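Long-range contact in bacteriocin immunity protein (Pseudomonas aeruginosa, PDB 6W0V), which probably protects the producing cell by binding and neutralising the nuclease domain of its cognate toxin, pyocin S8: residues 9-20 with 59-69. The protein carries 1 engineered substitution. Numbering follows the deposited sequence.
Sequences EAEFFSLISELF and DSPEGVLKRIK
The ring of Phe-20 lies flat against the chain entering helix 61-74. Pro-61 CD makes a CH-pi contact with one face, 3.7 Å from the centroid of the Phe-20 ring and only 13° off the normal. At the far rim, Phe-20 CZ comes within 3.3 Å of Ser-60 C, while Val-64 CG2 and Asp-59 OD1 sit at the ring edge. Asp-59 reaches on to the partner: its OD2 accepts from Lys-68 N of the chain of Pyocin S8. Ser-60 N-caps the helix, its OG accepting from Gly-63 N and also hydrogen-bonded to Glu-58 OE1.

Ile-16 is a knob among Pro-61, Val-64, Leu-65 and Ile-68. From CB two branches leave: Ile-16 CG2, anti to the backbone N, presses on Pro-61 CA at 3.3 Å and on Val-64 CB; CG1 runs alongside Val-64 CG1. CD1 meets Val-64 CG1 and Leu-65 CA alike, with Ile-68 CD1 more loosely beyond. These are the first and last helices of the four-helix immunity-protein fold; the axes of segments 9-20 and 61-69 approach to 8.9 Å with their directions 131° apart, the short helix 48-51 adding Ile-50 against Val-64.

Pro-61 is a knob among Phe-13, Ile-16, Ser-17 and Phe-20, and Leu-65 among Glu-9, Phe-12, Phe-13 and Ile-16. Pro-61 CB approaches the Phe-13 ring obliquely, 3.3 Å from Phe-13 CE1, and Glu-62 OE1 lies at that ring's edge. Leu-65 splits its methyls, CD1 to Phe-12 and CD2 to the Glu-9 side chain, while Ile-68 CD1 meets Phe-12 edge-on at CE2. At the far end Lys-69, its chain bent at chi3, brings NZ to 2.6 Å from Glu-9 OE2 in a salt bridge, approaching on the syn side but 34° out of the carboxylate plane, and both side chains also touch Phe-80.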
ATOM      1  N   GLU B   9      -8.273  -5.460  23.991  1.00 22.41           N
ATOM      2  CA  GLU B   9      -8.071  -4.189  23.268  1.00 21.42           C
ATOM      3  C   GLU B   9      -6.573  -3.940  23.097  1.00 21.44           C
ATOM      4  O   GLU B   9      -6.169  -3.581  21.995  1.00 21.76           O
ATOM      5  CB  GLU B   9      -8.692  -3.028  24.025  1.00 21.93           C
ATOM      6  CG  GLU B   9      -8.402  -1.715  23.343  1.00 23.08           C
ATOM      7  CD  GLU B   9      -9.233  -0.585  23.885  1.00 23.55           C
ATOM      8  OE1 GLU B   9      -8.671   0.265  24.599  1.00 29.48           O
ATOM      9  OE2 GLU B   9     -10.441  -0.581  23.604  1.00 24.17           O
ATOM     10  N   ALA B  10      -5.779  -4.110  24.156  1.00 24.53           N
ATOM     11  CA  ALA B  10      -4.321  -3.851  24.113  1.00 25.72           C
ATOM     12  C   ALA B  10      -3.712  -4.730  23.017  1.00 26.57           C
ATOM     13  O   ALA B  10      -2.892  -4.227  22.226  1.00 26.47           O
ATOM     14  CB  ALA B  10      -3.704  -4.112  25.463  1.00 27.36           C
ATOM     15  N   GLU B  11      -4.145  -5.992  22.969  1.00 26.34           N
ATOM     16  CA  GLU B  11      -3.684  -7.024  22.006  1.00 26.66           C
ATOM     17  C   GLU B  11      -3.967  -6.520  20.593  1.00 23.71           C
ATOM     18  O   GLU B  11      -3.054  -6.484  19.759  1.00 25.78           O
ATOM     19  CB  GLU B  11      -4.404  -8.332  22.321  1.00 27.92           C
ATOM     20  CG  GLU B  11      -4.093  -9.470  21.376  1.00 29.20           C
ATOM     21  CD  GLU B  11      -4.842 -10.730  21.761  1.00 31.22           C
ATOM     22  OE1 GLU B  11      -4.542 -11.793  21.187  1.00 35.56           O
ATOM     23  OE2 GLU B  11      -5.700 -10.648  22.659  1.00 31.49           O
ATOM     24  N   PHE B  12      -5.200  -6.098  20.355  1.00 22.67           N
ATOM     25  CA  PHE B  12      -5.638  -5.602  19.037  1.00 20.49           C
ATOM     26  C   PHE B  12      -4.925  -4.291  18.714  1.00 19.08           C
ATOM     27  O   PHE B  12      -4.474  -4.068  17.577  1.00 21.39           O
ATOM     28  CB  PHE B  12      -7.143  -5.402  19.054  1.00 18.81           C
ATOM     29  CG  PHE B  12      -7.708  -5.344  17.671  1.00 17.09           C
ATOM     30  CD1 PHE B  12      -7.792  -6.492  16.904  1.00 16.97           C
ATOM     31  CD2 PHE B  12      -8.094  -4.137  17.127  1.00 16.61           C
ATOM     32  CE1 PHE B  12      -8.329  -6.431  15.633  1.00 17.09           C
ATOM     33  CE2 PHE B  12      -8.627  -4.081  15.854  1.00 17.04           C
ATOM     34  CZ  PHE B  12      -8.724  -5.229  15.103  1.00 16.71           C
ATOM     35  N   PHE B  13      -4.825  -3.423  19.714  1.00 21.95           N
ATOM     36  CA  PHE B  13      -4.181  -2.102  19.564  1.00 21.35           C
ATOM     37  C   PHE B  13      -2.722  -2.302  19.152  1.00 22.35           C
ATOM     38  O   PHE B  13      -2.212  -1.538  18.316  1.00 22.41           O
ATOM     39  CB  PHE B  13      -4.261  -1.303  20.859  1.00 22.64           C
ATOM     40  CG  PHE B  13      -3.542   0.010  20.731  1.00 23.46           C
ATOM     41  CD1 PHE B  13      -4.063   1.012  19.931  1.00 23.92           C
ATOM     42  CD2 PHE B  13      -2.318   0.214  21.346  1.00 26.83           C
ATOM     43  CE1 PHE B  13      -3.390   2.213  19.784  1.00 23.78           C
ATOM     44  CE2 PHE B  13      -1.647   1.417  21.195  1.00 27.87           C
ATOM     45  CZ  PHE B  13      -2.187   2.413  20.415  1.00 26.91           C
ATOM     46  N   SER B  14      -2.077  -3.304  19.746  1.00 24.04           N
ATOM     47  CA  SER B  14      -0.685  -3.705  19.432  1.00 25.70           C
ATOM     48  C   SER B  14      -0.582  -4.004  17.937  1.00 25.91           C
ATOM     49  O   SER B  14       0.360  -3.484  17.316  1.00 25.29           O
ATOM     50  CB  SER B  14      -0.262  -4.876  20.255  1.00 29.68           C
ATOM     51  OG  SER B  14       1.121  -5.135  20.088  1.00 34.82           O
ATOM     52  N   LEU B  15      -1.520  -4.790  17.388  1.00 24.34           N
ATOM     53  CA  LEU B  15      -1.542  -5.126  15.938  1.00 23.09           C
ATOM     54  C   LEU B  15      -1.559  -3.829  15.141  1.00 19.55           C
ATOM     55  O   LEU B  15      -0.744  -3.673  14.221  1.00 20.85           O
ATOM     56  CB  LEU B  15      -2.780  -5.940  15.562  1.00 24.63           C
ATOM     57  CG  LEU B  15      -2.774  -7.416  15.936  1.00 25.34           C
ATOM     58  CD1 LEU B  15      -4.110  -8.038  15.567  1.00 23.46           C
ATOM     59  CD2 LEU B  15      -1.626  -8.147  15.254  1.00 24.91           C
ATOM     60  N   ILE B  16      -2.491  -2.943  15.468  1.00 17.51           N
ATOM     61  CA  ILE B  16      -2.662  -1.682  14.709  1.00 17.90           C
ATOM     62  C   ILE B  16      -1.360  -0.900  14.821  1.00 19.33           C
ATOM     63  O   ILE B  16      -0.909  -0.361  13.812  1.00 19.72           O
ATOM     64  CB  ILE B  16      -3.842  -0.871  15.248  1.00 16.41           C
ATOM     65  CG1 ILE B  16      -5.153  -1.649  15.135  1.00 16.44           C
ATOM     66  CG2 ILE B  16      -3.906   0.462  14.533  1.00 18.66           C
ATOM     67  CD1 ILE B  16      -6.270  -1.066  15.965  1.00 16.83           C
ATOM     68  N   SER B  17      -0.831  -0.808  16.039  1.00 20.79           N
ATOM     69  CA  SER B  17       0.392  -0.033  16.335  1.00 20.26           C
ATOM     70  C   SER B  17       1.521  -0.531  15.433  1.00 20.26           C
ATOM     71  O   SER B  17       2.244   0.304  14.903  1.00 21.48           O
ATOM     72  CB  SER B  17       0.765  -0.143  17.769  1.00 24.65           C
ATOM     73  OG  SER B  17       1.946   0.600  18.021  1.00 30.92           O
ATOM     74  N   GLU B  18       1.618  -1.843  15.244  1.00 21.09           N
ATOM     75  CA  GLU B  18       2.657  -2.452  14.380  1.00 20.80           C
ATOM     76  C   GLU B  18       2.653  -1.751  13.023  1.00 21.08           C
ATOM     77  O   GLU B  18       3.723  -1.433  12.530  1.00 20.98           O
ATOM     78  CB  GLU B  18       2.417  -3.943  14.180  1.00 22.65           C
ATOM     79  CG  GLU B  18       2.651  -4.755  15.431  1.00 24.51           C
ATOM     80  CD  GLU B  18       2.621  -6.252  15.206  1.00 28.28           C
ATOM     81  OE1 GLU B  18       3.240  -6.704  14.236  1.00 32.21           O
ATOM     82  OE2 GLU B  18       1.982  -6.953  16.000  1.00 32.28           O
ATOM     83  N   LEU B  19       1.479  -1.519  12.445  1.00 18.14           N
ATOM     84  CA  LEU B  19       1.390  -0.931  11.086  1.00 18.98           C
ATOM     85  C   LEU B  19       2.001   0.468  11.069  1.00 17.93           C
ATOM     86  O   LEU B  19       2.546   0.851  10.037  1.00 19.84           O
ATOM     87  CB  LEU B  19      -0.059  -0.927  10.616  1.00 17.36           C
ATOM     88  CG  LEU B  19      -0.694  -2.308  10.518  1.00 16.57           C
ATOM     89  CD1 LEU B  19      -2.127  -2.204  10.047  1.00 16.32           C
ATOM     90  CD2 LEU B  19       0.113  -3.209   9.589  1.00 17.27           C
ATOM     91  N   PHE B  20       1.909   1.222  12.159  1.00 18.84           N
ATOM     92  CA  PHE B  20       2.469   2.593  12.216  1.00 20.32           C
ATOM     93  C   PHE B  20       3.948   2.543  12.571  1.00 22.00           C
ATOM     94  O   PHE B  20       4.680   3.430  12.118  1.00 23.05           O
ATOM     95  CB  PHE B  20       1.720   3.433  13.242  1.00 20.21           C
ATOM     96  CG  PHE B  20       0.318   3.761  12.814  1.00 19.08           C
ATOM     97  CD1 PHE B  20      -0.706   2.843  12.990  1.00 16.73           C
ATOM     98  CD2 PHE B  20       0.027   4.978  12.227  1.00 19.19           C
ATOM     99  CE1 PHE B  20      -1.992   3.140  12.582  1.00 16.98           C
ATOM    100  CE2 PHE B  20      -1.265   5.274  11.830  1.00 18.34           C
ATOM    101  CZ  PHE B  20      -2.271   4.360  12.015  1.00 18.34           C
ATOM    102  N   ASP B  59      -4.887   9.898  12.128  1.00 20.07           N
ATOM    103  CA  ASP B  59      -4.029   8.909  11.459  1.00 19.75           C
ATOM    104  C   ASP B  59      -3.083   8.333  12.513  1.00 19.29           C
ATOM    105  O   ASP B  59      -1.954   8.806  12.609  1.00 21.25           O
ATOM    106  CB  ASP B  59      -3.322   9.588  10.300  1.00 18.59           C
ATOM    107  CG  ASP B  59      -2.591   8.582   9.458  1.00 18.33           C
ATOM    108  OD1 ASP B  59      -2.807   7.378   9.691  1.00 17.50           O
ATOM    109  OD2 ASP B  59      -1.835   9.027   8.616  1.00 20.34           O
ATOM    110  N   SER B  60      -3.563   7.394  13.324  1.00 18.17           N
ATOM    111  CA  SER B  60      -2.790   6.809  14.451  1.00 20.20           C
ATOM    112  C   SER B  60      -3.386   5.470  14.864  1.00 19.12           C
ATOM    113  O   SER B  60      -4.504   5.170  14.464  1.00 18.49           O
ATOM    114  CB  SER B  60      -2.742   7.772  15.603  1.00 20.26           C
ATOM    115  OG  SER B  60      -4.042   8.009  16.111  1.00 24.21           O
ATOM    116  N   PRO B  61      -2.647   4.617  15.619  1.00 20.22           N
ATOM    117  CA  PRO B  61      -3.164   3.332  16.082  1.00 19.85           C
ATOM    118  C   PRO B  61      -4.413   3.636  16.915  1.00 17.58           C
ATOM    119  O   PRO B  61      -5.391   2.959  16.767  1.00 17.67           O
ATOM    120  CB  PRO B  61      -1.989   2.638  16.809  1.00 22.61           C
ATOM    121  CG  PRO B  61      -0.950   3.728  17.015  1.00 23.95           C
ATOM    122  CD  PRO B  61      -1.237   4.803  15.986  1.00 21.79           C
ATOM    123  N   GLU B  62      -4.395   4.740  17.655  1.00 18.94           N
ATOM    124  CA  GLU B  62      -5.555   5.121  18.495  1.00 18.01           C
ATOM    125  C   GLU B  62      -6.751   5.461  17.605  1.00 18.16           C
ATOM    126  O   GLU B  62      -7.848   5.021  17.929  1.00 18.19           O
ATOM    127  CB  GLU B  62      -5.210   6.291  19.408  1.00 19.37           C
ATOM    128  CG  GLU B  62      -4.161   5.924  20.426  1.00 22.08           C
ATOM    129  CD  GLU B  62      -2.730   6.081  19.960  1.00 24.05           C
ATOM    130  OE1 GLU B  62      -1.830   5.779  20.759  1.00 27.90           O
ATOM    131  OE2 GLU B  62      -2.524   6.510  18.802  1.00 24.31           O
ATOM    132  N   GLY B  63      -6.535   6.212  16.518  1.00 17.20           N
ATOM    133  CA  GLY B  63      -7.613   6.590  15.586  1.00 17.35           C
ATOM    134  C   GLY B  63      -8.188   5.351  14.950  1.00 16.29           C
ATOM    135  O   GLY B  63      -9.387   5.192  14.864  1.00 16.18           O
ATOM    136  N   VAL B  64      -7.319   4.465  14.498  1.00 16.24           N
ATOM    137  CA  VAL B  64      -7.798   3.213  13.863  1.00 15.44           C
ATOM    138  C   VAL B  64      -8.632   2.456  14.889  1.00 15.18           C
ATOM    139  O   VAL B  64      -9.715   2.004  14.554  1.00 15.81           O
ATOM    140  CB  VAL B  64      -6.638   2.340  13.381  1.00 15.86           C
ATOM    141  CG1 VAL B  64      -7.152   0.990  12.912  1.00 17.01           C
ATOM    142  CG2 VAL B  64      -5.817   3.036  12.305  1.00 15.95           C
ATOM    143  N   LEU B  65      -8.095   2.306  16.097  1.00 15.10           N
ATOM    144  CA  LEU B  65      -8.780   1.535  17.152  1.00 15.25           C
ATOM    145  C   LEU B  65     -10.127   2.196  17.412  1.00 14.69           C
ATOM    146  O   LEU B  65     -11.123   1.479  17.452  1.00 15.04           O
ATOM    147  CB  LEU B  65      -7.919   1.511  18.407  1.00 17.38           C
ATOM    148  CG  LEU B  65      -8.526   0.722  19.559  1.00 19.02           C
ATOM    149  CD1 LEU B  65      -8.513  -0.771  19.270  1.00 19.66           C
ATOM    150  CD2 LEU B  65      -7.788   1.040  20.848  1.00 20.25           C
ATOM    151  N   LYS B  66     -10.140   3.521  17.540  1.00 15.53           N
ATOM    152  CA  LYS B  66     -11.399   4.269  17.747  1.00 16.56           C
ATOM    153  C   LYS B  66     -12.360   3.987  16.594  1.00 16.07           C
ATOM    154  O   LYS B  66     -13.518   3.689  16.821  1.00 15.86           O
ATOM    155  CB  LYS B  66     -11.141   5.770  17.812  1.00 18.00           C
ATOM    156  CG  LYS B  66     -12.390   6.568  18.143  1.00 19.67           C
ATOM    157  CD  LYS B  66     -12.247   8.051  17.981  1.00 24.07           C
ATOM    158  CE  LYS B  66     -12.546   8.517  16.575  1.00 27.59           C
ATOM    159  NZ  LYS B  66     -12.712   9.987  16.506  1.00 31.11           N
ATOM    160  N   ARG B  67     -11.894   4.103  15.358  1.00 14.98           N
ATOM    161  CA  ARG B  67     -12.808   3.945  14.205  1.00 15.88           C
ATOM    162  C   ARG B  67     -13.399   2.536  14.239  1.00 14.65           C
ATOM    163  O   ARG B  67     -14.599   2.379  13.950  1.00 16.04           O
ATOM    164  CB  ARG B  67     -12.061   4.267  12.917  1.00 16.29           C
ATOM    165  CG  ARG B  67     -11.752   5.750  12.800  1.00 18.32           C
ATOM    166  CD  ARG B  67     -11.255   6.078  11.419  1.00 20.02           C
ATOM    167  NE  ARG B  67      -9.915   5.606  11.140  1.00 18.51           N
ATOM    168  CZ  ARG B  67      -8.797   6.190  11.553  1.00 17.52           C
ATOM    169  NH1 ARG B  67      -8.837   7.254  12.332  1.00 18.13           N
ATOM    170  NH2 ARG B  67      -7.623   5.721  11.177  1.00 18.39           N
ATOM    171  N   ILE B  68     -12.599   1.551  14.625  1.00 14.37           N
ATOM    172  CA  ILE B  68     -13.064   0.140  14.672  1.00 14.50           C
ATOM    173  C   ILE B  68     -14.053  -0.003  15.811  1.00 13.93           C
ATOM    174  O   ILE B  68     -15.128  -0.542  15.599  1.00 14.51           O
ATOM    175  CB  ILE B  68     -11.876  -0.811  14.830  1.00 14.39           C
ATOM    176  CG1 ILE B  68     -11.068  -0.808  13.535  1.00 14.28           C
ATOM    177  CG2 ILE B  68     -12.346  -2.196  15.217  1.00 14.35           C
ATOM    178  CD1 ILE B  68      -9.779  -1.561  13.612  1.00 15.64           C
ATOM    179  N   LYS B  69     -13.675   0.495  16.975  1.00 14.21           N
ATOM    180  CA  LYS B  69     -14.525   0.338  18.165  1.00 13.74           C
ATOM    181  C   LYS B  69     -15.829   1.091  17.959  1.00 13.66           C
ATOM    182  O   LYS B  69     -16.872   0.553  18.307  1.00 14.59           O
ATOM    183  CB  LYS B  69     -13.777   0.876  19.368  1.00 14.85           C
ATOM    184  CG  LYS B  69     -12.688  -0.046  19.859  1.00 16.28           C
ATOM    185  CD  LYS B  69     -11.838   0.601  20.894  1.00 16.40           C
ATOM    186  CE  LYS B  69     -12.621   1.036  22.110  1.00 17.52           C
ATOM    187  NZ  LYS B  69     -11.688   1.680  23.048  1.00 20.02           N
TER